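Local coordinates for protein nicotinate phosphoribosyltransferase (Porphyromonas gingivalis, PDB 2IM5) that probably catalyses the ATP-dependent joining of nicotinate to phosphoribosyl diphosphate, giving nicotinate ribonucleotide for NAD(+) biosynthesis, at residues L8-L12 with Y13-T17; K67-Q71 with R72-Y76; L124-I127 with S128-Y132; I281-E284 with K285-R289; D306-T309 with P310-I314. All coordinates share one frame; numbering follows the deposited sequence.

How the contacts relate
All five contacts are local, each formed along or at the start of one helix. Contacts 1 and 2 touch: Leu12 CD1 packs on Leu74 CD2 at 3.5 Å and Leu8 CD2 on Leu70 CD2 at 3.9 Å, which joins the start of helix 12-24 to the end of helix 64-73. Contact 3 lies on helix 120-134, its nearest atoms about 6 Å from contact 1. Contacts 4 and 5 belong to successive helices of the parallel beta-alpha part, their centres about 19 Å apart. Contacts 3 and 4 lie about 37 Å apart between centres. The model holds no phosphate on His213, the predicted phosphohistidine; Lys14 of contact 1 pairs with the next residue, Glu214.

Contact 1: residues L8-L12 with Y13-T17; sequences LDTDL and YKFTT
Leu12, Phe15 and Tyr13 carry most of this contact, where a loop turns into helix 12-24. Leu12 O accepts two backbone N-H groups. Phe15 N lies 2.9 Å from it, above the carbonyl plane, and Thr16 N lies in that plane on a straighter path (N-H...O 166°). The Leu12 side chain crosses that of Thr16 at about a right angle, with CD1 3.9 Å from Thr16 CG2. The Phe15 ring reaches back over the loop. Its CZ meets the methyl CG2 of Thr10 at 3.7 Å, and its CE2 meets Leu8 CD2 at 3.9 Å. Tyr13 turns its ring the other way, to Asp11. Its CG sits between its own backbone N and carbonyl carbon (chi1 78°), which lays CE2 3.5 Å from Asp11 CB. The planes of the Asp11 carboxylate and the Tyr13 ring are nearly parallel, 16° apart. Asp11 O also takes the N-H of Lys14 at 3.0 Å. The polar ends go elsewhere: Asp11 to Ser195 and Thr121, Tyr13 OH to Glu120, and Lys14 NZ to Glu214 and Glu120. The chemistry thus splits in two. Leu8, Thr10 and Phe15 form an apolar patch, while Asp11, Tyr13 and Lys14 find polar partners outside the loop and first turn, which tie the start of the helix to helix 120-134 and to Ser195 and Glu214.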
# COMPACT_ATOMS: atom_id res chain seq x y z
N LEU A 8 8.32 13.15 2.11
CA LEU A 8 8.68 11.76 1.84
C LEU A 8 8.08 10.81 2.87
O LEU A 8 8.26 9.59 2.79
CB LEU A 8 10.20 11.57 1.81
CG LEU A 8 11.02 12.31 0.75
CD1 LEU A 8 12.45 11.78 0.78
CD2 LEU A 8 10.40 12.13 -0.63
N ASP A 9 7.38 11.36 3.86
CA ASP A 9 6.76 10.52 4.89
C ASP A 9 5.47 9.97 4.29
O ASP A 9 4.37 10.45 4.57
CB ASP A 9 6.48 11.34 6.15
CG ASP A 9 6.00 10.49 7.32
OD1 ASP A 9 6.18 9.25 7.29
OD2 ASP A 9 5.46 11.06 8.30
N THR A 10 5.63 8.95 3.45
CA THR A 10 4.52 8.30 2.77
C THR A 10 5.05 6.97 2.23
O THR A 10 6.24 6.67 2.38
CB THR A 10 4.02 9.18 1.59
OG1 THR A 10 2.87 8.58 0.98
CG2 THR A 10 5.11 9.36 0.55
N ASP A 11 4.18 6.18 1.62
CA ASP A 11 4.59 4.90 1.07
C ASP A 11 5.20 5.01 -0.32
O ASP A 11 4.81 5.86 -1.11
CB ASP A 11 3.41 3.93 1.02
CG ASP A 11 3.07 3.37 2.38
OD1 ASP A 11 3.98 2.84 3.05
OD2 ASP A 11 1.89 3.45 2.78
N LEU A 12 6.16 4.14 -0.59
CA LEU A 12 6.83 4.13 -1.89
C LEU A 12 5.84 4.03 -3.04
O LEU A 12 5.96 4.75 -4.03
CB LEU A 12 7.80 2.95 -1.97
CG LEU A 12 8.38 2.69 -3.36
CD1 LEU A 12 9.28 3.87 -3.75
CD2 LEU A 12 9.18 1.39 -3.36
N TYR A 13 4.85 3.16 -2.92
CA TYR A 13 3.90 2.97 -4.00
C TYR A 13 3.13 4.22 -4.40
O TYR A 13 2.62 4.31 -5.51
CB TYR A 13 2.94 1.81 -3.68
CG TYR A 13 1.82 2.11 -2.71
CD1 TYR A 13 0.63 2.71 -3.15
CD2 TYR A 13 1.93 1.77 -1.37
CE1 TYR A 13 -0.42 2.94 -2.27
CE2 TYR A 13 0.88 2.00 -0.47
CZ TYR A 13 -0.29 2.58 -0.93
OH TYR A 13 -1.34 2.79 -0.06
N LYS A 14 3.04 5.20 -3.50
CA LYS A 14 2.34 6.43 -3.82
C LYS A 14 3.12 7.18 -4.90
O LYS A 14 2.54 7.76 -5.82
CB LYS A 14 2.18 7.31 -2.57
CG LYS A 14 1.35 6.65 -1.44
CD LYS A 14 -0.16 6.81 -1.61
CE LYS A 14 -0.71 6.13 -2.87
NZ LYS A 14 -2.21 6.11 -2.91
N PHE A 15 4.45 7.14 -4.81
CA PHE A 15 5.29 7.81 -5.81
C PHE A 15 5.39 7.01 -7.11
O PHE A 15 5.32 7.58 -8.20
CB PHE A 15 6.70 8.06 -5.28
CG PHE A 15 6.77 9.08 -4.18
CD1 PHE A 15 6.05 10.26 -4.26
CD2 PHE A 15 7.58 8.87 -3.07
CE1 PHE A 15 6.13 11.22 -3.25
CE2 PHE A 15 7.67 9.82 -2.06
CZ PHE A 15 6.94 11.00 -2.15
N THR A 16 5.56 5.69 -7.01
CA THR A 16 5.68 4.88 -8.22
C THR A 16 4.38 4.87 -9.01
O THR A 16 4.39 4.90 -10.25
CB THR A 16 6.12 3.43 -7.90
OG1 THR A 16 5.16 2.81 -7.03
CG2 THR A 16 7.48 3.42 -7.23
N THR A 17 3.25 4.81 -8.31
CA THR A 17 1.96 4.82 -9.00
C THR A 17 1.67 6.26 -9.43
O THR A 17 1.06 6.49 -10.46
CB THR A 17 0.84 4.33 -8.07
OG1 THR A 17 1.24 3.09 -7.49
CG2 THR A 17 -0.46 4.12 -8.86

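Contact 2: residues K67-Q71 with R72-Y76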
# COMPACT_ATOMS: atom_id res chain seq x y z
N LYS A 67 15.78 15.37 -2.20
CA LYS A 67 15.85 15.30 -3.65
C LYS A 67 17.05 14.45 -4.07
O LYS A 67 16.94 13.61 -4.96
CB LYS A 67 15.97 16.70 -4.26
CG LYS A 67 15.95 16.71 -5.77
CD LYS A 67 16.22 18.09 -6.35
CE LYS A 67 16.37 18.01 -7.87
NZ LYS A 67 16.72 19.32 -8.51
N GLU A 68 18.20 14.67 -3.43
CA GLU A 68 19.40 13.89 -3.74
C GLU A 68 19.19 12.42 -3.40
O GLU A 68 19.68 11.54 -4.10
CB GLU A 68 20.60 14.42 -2.96
CG GLU A 68 21.13 15.76 -3.47
CD GLU A 68 22.18 16.37 -2.55
OE1 GLU A 68 23.11 15.63 -2.13
OE2 GLU A 68 22.08 17.59 -2.26
N PHE A 69 18.46 12.17 -2.32
CA PHE A 69 18.16 10.80 -1.92
C PHE A 69 17.31 10.12 -3.00
O PHE A 69 17.59 8.99 -3.40
CB PHE A 69 17.39 10.79 -0.60
CG PHE A 69 16.88 9.44 -0.20
CD1 PHE A 69 17.76 8.46 0.27
CD2 PHE A 69 15.53 9.13 -0.31
CE1 PHE A 69 17.29 7.19 0.63
CE2 PHE A 69 15.05 7.88 0.04
CZ PHE A 69 15.94 6.90 0.51
N LEU A 70 16.27 10.81 -3.47
CA LEU A 70 15.41 10.25 -4.49
C LEU A 70 16.20 9.92 -5.76
O LEU A 70 16.00 8.87 -6.37
CB LEU A 70 14.27 11.22 -4.84
CG LEU A 70 13.25 11.52 -3.73
CD1 LEU A 70 12.22 12.50 -4.25
CD2 LEU A 70 12.58 10.22 -3.29
N GLN A 71 17.10 10.82 -6.13
CA GLN A 71 17.91 10.61 -7.33
C GLN A 71 18.83 9.41 -7.18
O GLN A 71 19.05 8.67 -8.13
CB GLN A 71 18.72 11.87 -7.64
CG GLN A 71 17.87 13.10 -7.85
CD GLN A 71 18.69 14.37 -7.94
OE1 GLN A 71 19.57 14.61 -7.12
NE2 GLN A 71 18.39 15.20 -8.93
N ARG A 72 19.36 9.21 -5.98
CA ARG A 72 20.27 8.10 -5.75
C ARG A 72 19.62 6.77 -5.42
O ARG A 72 20.07 5.74 -5.91
CB ARG A 72 21.27 8.46 -4.64
CG ARG A 72 22.16 9.63 -5.02
CD ARG A 72 23.09 10.05 -3.90
NE ARG A 72 23.88 11.21 -4.31
CZ ARG A 72 24.73 11.86 -3.52
NH1 ARG A 72 24.90 11.48 -2.25
NH2 ARG A 72 25.41 12.90 -3.99
N GLU A 73 18.58 6.80 -4.61
CA GLU A 73 17.92 5.57 -4.18
C GLU A 73 16.67 5.14 -4.91
O GLU A 73 16.28 3.97 -4.82
CB GLU A 73 17.63 5.66 -2.69
CG GLU A 73 18.88 5.80 -1.85
CD GLU A 73 19.88 4.69 -2.13
OE1 GLU A 73 19.50 3.50 -2.02
OE2 GLU A 73 21.05 5.00 -2.46
N LEU A 74 16.02 6.05 -5.62
CA LEU A 74 14.81 5.69 -6.37
C LEU A 74 14.98 6.11 -7.82
O LEU A 74 14.18 6.89 -8.36
CB LEU A 74 13.57 6.36 -5.77
CG LEU A 74 13.04 5.81 -4.43
CD1 LEU A 74 14.00 6.17 -3.31
CD2 LEU A 74 11.66 6.40 -4.15
N PRO A 75 16.04 5.59 -8.48
CA PRO A 75 16.35 5.91 -9.88
C PRO A 75 15.26 5.57 -10.88
O PRO A 75 15.24 6.13 -11.97
CB PRO A 75 17.65 5.14 -10.12
CG PRO A 75 17.47 3.93 -9.26
CD PRO A 75 16.93 4.53 -7.98
N TYR A 76 14.37 4.64 -10.54
CA TYR A 76 13.29 4.30 -11.47
C TYR A 76 12.30 5.48 -11.60
O TYR A 76 11.43 5.47 -12.47
CB TYR A 76 12.57 3.01 -11.04
CG TYR A 76 12.49 2.82 -9.55
CD1 TYR A 76 11.51 3.45 -8.80
CD2 TYR A 76 13.44 2.03 -8.89
CE1 TYR A 76 11.47 3.31 -7.41
CE2 TYR A 76 13.41 1.89 -7.50
CZ TYR A 76 12.43 2.53 -6.77
OH TYR A 76 12.41 2.42 -5.40
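The backbone runs through the last turn of helix 64-73, with Glu73 N bonded to Phe69 O at 2.7 Å (N-H...O 168°) and Leu74 N to Leu70 O at 2.9 Å, before Leu74 leaves helical geometry. Arg72 N closes the preceding turn on Glu68 O. Among the side chains, Phe69 and Glu73 meet most closely. Phe69 has CG anti to its backbone N (chi1 172°), which swings the ring along the helix toward the following turn. Glu73 CB then stands over one face of the ring, offset toward the rim, in a CH-pi contact 4.0 Å from the centroid. Glu73 CG comes down on Phe69 CE1 at 3.3 Å. The bend at chi2 (-55°) then carries the Glu73 carboxylate away from this contact. Another part of the ring, CE2, touches Leu74 CD1 at 3.9 Å. Leu74 also meets the previous turn through its other methyl, CD2, which lies 4.0 Å from Leu70 CD2. On the exposed side, Glu68 and Arg72 lie side by side and point the same way. Glu68 OE1 is 4.0 Å from Arg72 NH2 and sits over the guanidinium face, so the charges are near without a directed N-H bond. In the fold, the Phe69 ring also stacks with His201. Leu70 packs on Leu85 of helix 79-87. Leu74 packs on Leu12 of helix 12-24 and on Val207 of strand 206-207.

Contact 3: residues L124-I127 with S128-Y132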
# COMPACT_ATOMS: atom_id res chain seq x y z
N LEU A 124 -4.24 8.88 6.32
CA LEU A 124 -4.50 7.77 7.23
C LEU A 124 -3.55 7.82 8.43
O LEU A 124 -3.96 7.58 9.57
CB LEU A 124 -4.37 6.43 6.49
CG LEU A 124 -5.49 6.11 5.49
CD1 LEU A 124 -5.11 4.89 4.67
CD2 LEU A 124 -6.80 5.89 6.23
N ALA A 125 -2.28 8.13 8.18
CA ALA A 125 -1.29 8.20 9.25
C ALA A 125 -1.65 9.34 10.20
O ALA A 125 -1.47 9.23 11.40
CB ALA A 125 0.10 8.43 8.68
N VAL A 126 -2.16 10.44 9.64
CA VAL A 126 -2.55 11.59 10.44
C VAL A 126 -3.75 11.25 11.32
O VAL A 126 -3.76 11.56 12.51
CB VAL A 126 -2.91 12.79 9.55
CG1 VAL A 126 -3.70 13.84 10.35
CG2 VAL A 126 -1.64 13.42 9.01
N ILE A 127 -4.76 10.61 10.73
CA ILE A 127 -5.95 10.23 11.48
C ILE A 127 -5.57 9.29 12.61
O ILE A 127 -6.05 9.44 13.74
CB ILE A 127 -6.99 9.56 10.57
CG1 ILE A 127 -7.60 10.61 9.64
CG2 ILE A 127 -8.06 8.86 11.39
CD1 ILE A 127 -8.58 10.05 8.64
N SER A 128 -4.72 8.32 12.31
CA SER A 128 -4.30 7.36 13.31
C SER A 128 -3.58 8.04 14.48
O SER A 128 -3.95 7.84 15.64
CB SER A 128 -3.39 6.30 12.68
OG SER A 128 -3.01 5.33 13.63
N GLU A 129 -2.58 8.85 14.18
CA GLU A 129 -1.83 9.53 15.23
C GLU A 129 -2.72 10.49 16.03
O GLU A 129 -2.65 10.52 17.25
CB GLU A 129 -0.62 10.28 14.64
CG GLU A 129 0.23 10.97 15.70
CD GLU A 129 1.67 11.21 15.26
OE1 GLU A 129 2.41 11.90 16.00
OE2 GLU A 129 2.07 10.70 14.18
N LEU A 130 -3.55 11.27 15.33
CA LEU A 130 -4.46 12.21 15.99
C LEU A 130 -5.40 11.48 16.92
O LEU A 130 -5.70 11.96 18.00
CB LEU A 130 -5.31 12.97 14.97
CG LEU A 130 -4.78 14.20 14.26
CD1 LEU A 130 -5.88 14.75 13.35
CD2 LEU A 130 -4.35 15.26 15.27
N TYR A 131 -5.88 10.32 16.48
CA TYR A 131 -6.81 9.53 17.25
C TYR A 131 -6.27 9.14 18.63
O TYR A 131 -6.91 9.40 19.65
CB TYR A 131 -7.19 8.26 16.48
CG TYR A 131 -8.09 7.34 17.26
CD1 TYR A 131 -9.43 7.67 17.48
CD2 TYR A 131 -7.60 6.16 17.81
CE1 TYR A 131 -10.26 6.83 18.23
CE2 TYR A 131 -8.42 5.32 18.56
CZ TYR A 131 -9.75 5.66 18.77
OH TYR A 131 -10.56 4.82 19.50
N TYR A 132 -5.10 8.51 18.65
CA TYR A 132 -4.50 8.09 19.91
C TYR A 132 -4.22 9.28 20.82
O TYR A 132 -4.39 9.19 22.03
CB TYR A 132 -3.24 7.27 19.64
CG TYR A 132 -3.57 5.99 18.90
CD1 TYR A 132 -4.34 5.00 19.50
CD2 TYR A 132 -3.16 5.80 17.58
CE1 TYR A 132 -4.69 3.85 18.81
CE2 TYR A 132 -3.51 4.65 16.88
CZ TYR A 132 -4.27 3.68 17.50
OH TYR A 132 -4.62 2.54 16.82
O HOH W 1 1.39 9.71 11.89
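Leu130 overlaps Val126 one helical turn earlier, the two side chains lying side by side and pointing the same way. The touching atoms are Leu130 CD1 and Val126 CG1, 3.8 Å apart. Val126 holds CG1 anti to its backbone N (chi1 163°), on the side where Leu130 follows. Leu130 also rests its CG on Val126 O at 3.3 Å. That same oxygen accepts Leu130 N at 2.8 Å (N-H...O 164°), so backbone and side chain hold one pair together. Ser128 N bonds to Leu124 O and Tyr131 N to Ile127 O in the regular pattern of helix 120-134. Ala125 O has two partners. Glu129 N donates to it at 3.0 Å, and a water donates at 2.9 Å. The water also donates a hydrogen bond to Glu129 OE2, 2.6 Å away, and thus ties the extended glutamate chain back to the previous turn. Glu129 OE2 takes Leu173 N as well, and OE1 forms a salt bridge to Arg133. Ser128 OG bonds to Arg170 O. The Val126-Leu130 strip faces helix 44-56, where Leu130 meets Phe46 and Val50, while Ile127 packs on strands 105-110 and 347-355. The chemistry implies a helix with an apolar side for packing and a buried polar side whose carboxylate, given these donors and Arg133, is probably ionised.

Contact 4: residues I281-E284 with K285-R289; sequences IFIE and KAVRR
Lys285 runs alongside Ile281 on helix 279-292, the helix of a beta-alpha-beta unit between strands 271-274 and 301-304. The two side chains point the same way. Lys285 is extended beyond CG, and its CE lies 3.7 Å from Ile281 CG2. Its aliphatic part thus covers the isoleucine methyl, while NZ goes on to a salt bridge with Asp255. The buried side of the helix is apolar. There Phe282 and Ile283 touch the following turn only lightly. Phe282 CE2 comes within 4.4 Å of Ala286 CB, and Ile283 CG2 within 4.2 Å of Val287 CG2. They also pack against the rest of the fold: Phe282 meets His274 and Ile302 of the strands, and Ile283 packs on Leu319 and Cys320 of helix 310-320. Four backbone bonds join the turns. Ala286 N to Phe282 O and Val287 N to Ile283 O are both 3.0 Å, with N-H...O angles of 169° and 171°. Lys285 N to Ile281 O is longer, at 3.2 Å. Glu284 is bent at chi2 (-49°), and its carboxylate pairs with Arg323. Arg288 bends at chi3 and folds back toward Glu284. It meets the backbone of that residue and not its carboxylate: Arg288 N donates to Glu284 O at 2.9 Å, and the guanidinium NH1 comes to 3.5 Å from the same oxygen.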
# COMPACT_ATOMS: atom_id res chain seq x y z
N ILE A 281 -3.16 -21.96 0.08
CA ILE A 281 -3.96 -22.12 -1.13
C ILE A 281 -3.36 -21.26 -2.24
O ILE A 281 -3.30 -21.68 -3.40
CB ILE A 281 -5.43 -21.70 -0.87
CG1 ILE A 281 -6.10 -22.76 0.02
CG2 ILE A 281 -6.18 -21.55 -2.18
CD1 ILE A 281 -7.49 -22.39 0.47
N PHE A 282 -2.91 -20.06 -1.89
CA PHE A 282 -2.31 -19.16 -2.87
C PHE A 282 -1.04 -19.80 -3.45
O PHE A 282 -0.81 -19.76 -4.66
CB PHE A 282 -1.94 -17.83 -2.22
CG PHE A 282 -1.35 -16.84 -3.18
CD1 PHE A 282 -2.17 -15.98 -3.92
CD2 PHE A 282 0.03 -16.77 -3.36
CE1 PHE A 282 -1.62 -15.07 -4.82
CE2 PHE A 282 0.59 -15.87 -4.26
CZ PHE A 282 -0.24 -15.01 -4.99
N ILE A 283 -0.22 -20.39 -2.58
CA ILE A 283 1.01 -21.03 -3.03
C ILE A 283 0.74 -22.12 -4.07
O ILE A 283 1.45 -22.21 -5.08
CB ILE A 283 1.79 -21.62 -1.83
CG1 ILE A 283 2.23 -20.48 -0.91
CG2 ILE A 283 2.98 -22.42 -2.32
CD1 ILE A 283 2.80 -20.93 0.42
N GLU A 284 -0.28 -22.94 -3.83
CA GLU A 284 -0.64 -24.01 -4.76
C GLU A 284 -1.03 -23.45 -6.12
O GLU A 284 -0.55 -23.93 -7.15
CB GLU A 284 -1.82 -24.84 -4.23
CG GLU A 284 -1.55 -25.60 -2.95
CD GLU A 284 -0.26 -26.40 -3.01
OE1 GLU A 284 -0.04 -27.13 -4.00
OE2 GLU A 284 0.53 -26.28 -2.05
N LYS A 285 -1.92 -22.46 -6.13
CA LYS A 285 -2.37 -21.85 -7.38
C LYS A 285 -1.20 -21.28 -8.18
O LYS A 285 -1.09 -21.51 -9.38
CB LYS A 285 -3.37 -20.72 -7.10
CG LYS A 285 -4.69 -21.18 -6.50
CD LYS A 285 -5.58 -19.98 -6.16
CE LYS A 285 -6.95 -20.41 -5.64
NZ LYS A 285 -7.73 -19.23 -5.14
N ALA A 286 -0.33 -20.55 -7.50
CA ALA A 286 0.83 -19.94 -8.13
C ALA A 286 1.75 -20.99 -8.75
O ALA A 286 2.08 -20.92 -9.94
CB ALA A 286 1.61 -19.11 -7.11
N VAL A 287 2.16 -21.96 -7.94
CA VAL A 287 3.04 -23.01 -8.42
C VAL A 287 2.41 -23.78 -9.58
O VAL A 287 3.09 -24.09 -10.57
CB VAL A 287 3.40 -24.01 -7.29
CG1 VAL A 287 4.16 -25.21 -7.85
CG2 VAL A 287 4.25 -23.30 -6.25
N ARG A 288 1.12 -24.08 -9.48
CA ARG A 288 0.45 -24.82 -10.54
C ARG A 288 0.40 -24.04 -11.85
O ARG A 288 0.67 -24.58 -12.93
CB ARG A 288 -0.97 -25.23 -10.12
CG ARG A 288 -1.76 -25.88 -11.25
CD ARG A 288 -3.01 -26.63 -10.79
NE ARG A 288 -4.06 -25.75 -10.27
CZ ARG A 288 -4.18 -25.41 -8.99
NH1 ARG A 288 -3.33 -25.88 -8.09
NH2 ARG A 288 -5.17 -24.60 -8.61
N ARG A 289 0.06 -22.76 -11.78
CA ARG A 289 -0.03 -21.95 -12.98
C ARG A 289 1.34 -21.76 -13.63
O ARG A 289 1.46 -21.79 -14.85
CB ARG A 289 -0.65 -20.58 -12.67
CG ARG A 289 -0.84 -19.69 -13.89
CD ARG A 289 -1.57 -20.42 -15.02
NE ARG A 289 -1.81 -19.53 -16.15
CZ ARG A 289 -2.11 -19.93 -17.39
NH1 ARG A 289 -2.22 -21.22 -17.66
NH2 ARG A 289 -2.31 -19.03 -18.34

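Contact 5: residues D306-T309 with P310-I314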
# COMPACT_ATOMS: atom_id res chain seq x y z
N ASP A 306 -0.42 -10.19 4.05
CA ASP A 306 -1.75 -10.16 4.65
C ASP A 306 -1.77 -10.27 6.18
O ASP A 306 -1.73 -11.37 6.74
CB ASP A 306 -2.61 -11.27 4.04
CG ASP A 306 -4.02 -11.27 4.58
OD1 ASP A 306 -4.54 -10.18 4.90
OD2 ASP A 306 -4.63 -12.36 4.67
N SER A 307 -1.83 -9.12 6.85
CA SER A 307 -1.86 -9.05 8.32
C SER A 307 -0.92 -10.05 8.97
O SER A 307 -1.35 -10.89 9.76
CB SER A 307 -3.28 -9.32 8.83
OG SER A 307 -4.19 -8.39 8.28
N LEU A 308 0.37 -9.94 8.67
CA LEU A 308 1.35 -10.86 9.20
C LEU A 308 1.94 -10.51 10.56
O LEU A 308 1.89 -9.36 11.01
CB LEU A 308 2.50 -11.02 8.21
CG LEU A 308 2.16 -11.58 6.83
CD1 LEU A 308 3.39 -11.54 5.95
CD2 LEU A 308 1.64 -13.01 6.97
N THR A 309 2.50 -11.54 11.19
CA THR A 309 3.21 -11.43 12.46
C THR A 309 4.50 -12.18 12.14
O THR A 309 4.52 -13.01 11.23
CB THR A 309 2.49 -12.17 13.61
OG1 THR A 309 2.49 -13.58 13.36
CG2 THR A 309 1.07 -11.67 13.76
N PRO A 310 5.59 -11.89 12.86
CA PRO A 310 6.83 -12.60 12.57
C PRO A 310 6.64 -14.12 12.57
O PRO A 310 7.14 -14.82 11.69
CB PRO A 310 7.76 -12.11 13.67
CG PRO A 310 7.31 -10.69 13.85
CD PRO A 310 5.80 -10.82 13.85
N GLN A 311 5.91 -14.62 13.56
CA GLN A 311 5.67 -16.05 13.67
C GLN A 311 4.90 -16.61 12.48
O GLN A 311 5.22 -17.69 11.98
CB GLN A 311 4.93 -16.37 14.96
CG GLN A 311 4.76 -17.87 15.21
CD GLN A 311 6.07 -18.65 15.07
OE1 GLN A 311 7.09 -18.29 15.67
NE2 GLN A 311 6.03 -19.72 14.28
N ARG A 312 3.88 -15.89 12.03
CA ARG A 312 3.11 -16.34 10.89
C ARG A 312 3.99 -16.36 9.63
O ARG A 312 3.82 -17.22 8.76
CB ARG A 312 1.90 -15.43 10.66
CG ARG A 312 1.03 -15.86 9.50
CD ARG A 312 0.19 -17.07 9.84
NE ARG A 312 -0.86 -16.74 10.80
CZ ARG A 312 -1.80 -17.59 11.23
NH1 ARG A 312 -1.82 -18.85 10.79
NH2 ARG A 312 -2.72 -17.19 12.10
N ALA A 313 4.92 -15.41 9.54
CA ALA A 313 5.82 -15.35 8.40
C ALA A 313 6.68 -16.60 8.37
O ALA A 313 6.92 -17.19 7.31
CB ALA A 313 6.70 -14.10 8.50
N ILE A 314 7.15 -17.02 9.55
CA ILE A 314 7.98 -18.21 9.66
C ILE A 314 7.21 -19.45 9.21
O ILE A 314 7.77 -20.33 8.57
CB ILE A 314 8.49 -18.38 11.12
CG1 ILE A 314 9.49 -17.27 11.45
CG2 ILE A 314 9.14 -19.76 11.29
CD1 ILE A 314 9.89 -17.21 12.90
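The N-cap of helix 310-320 forms this contact, at the end of the loop that follows strand 301-304. Thr309 is the capping residue. Its OG1 accepts the N-H of Arg312 at 3.0 Å, with an N-H...O angle of 159°. The hydroxyl can do this because it sits between the backbone N and the carbonyl carbon of Thr309 (chi1 66°), turned toward the first turn of the helix. Arg312 CB lies close by, 3.3 Å from Thr309 OG1. The main chain of Thr309 takes part as well. Its O accepts Ala313 N at 3.0 Å, the first i to i+4 bond of the helix. Ile314 N continues the pattern on Pro310 O. Pro310 fills the first position of the helix, where its ring nitrogen has no proton to offer. Leu308 adds an apolar touch from the loop. Its CD2 meets Arg312 CG at 3.9 Å, the two side chains crossing at about a right angle. The Arg312 chain then bends at chi2 and chi3 and leads its guanidinium away, toward a long, weak ion pair with Glu315. Around the cap, Pro310 packs on Leu154 and Met155 of helix 141-157, and Leu308 and Ala313 both reach Phe328 of strand 325-330. The chemistry is that of a compact helix start: one threonine supplies two acceptors, hydroxyl and carbonyl, to N-H groups of the first turn, and proline begins the helix without adding a further donor.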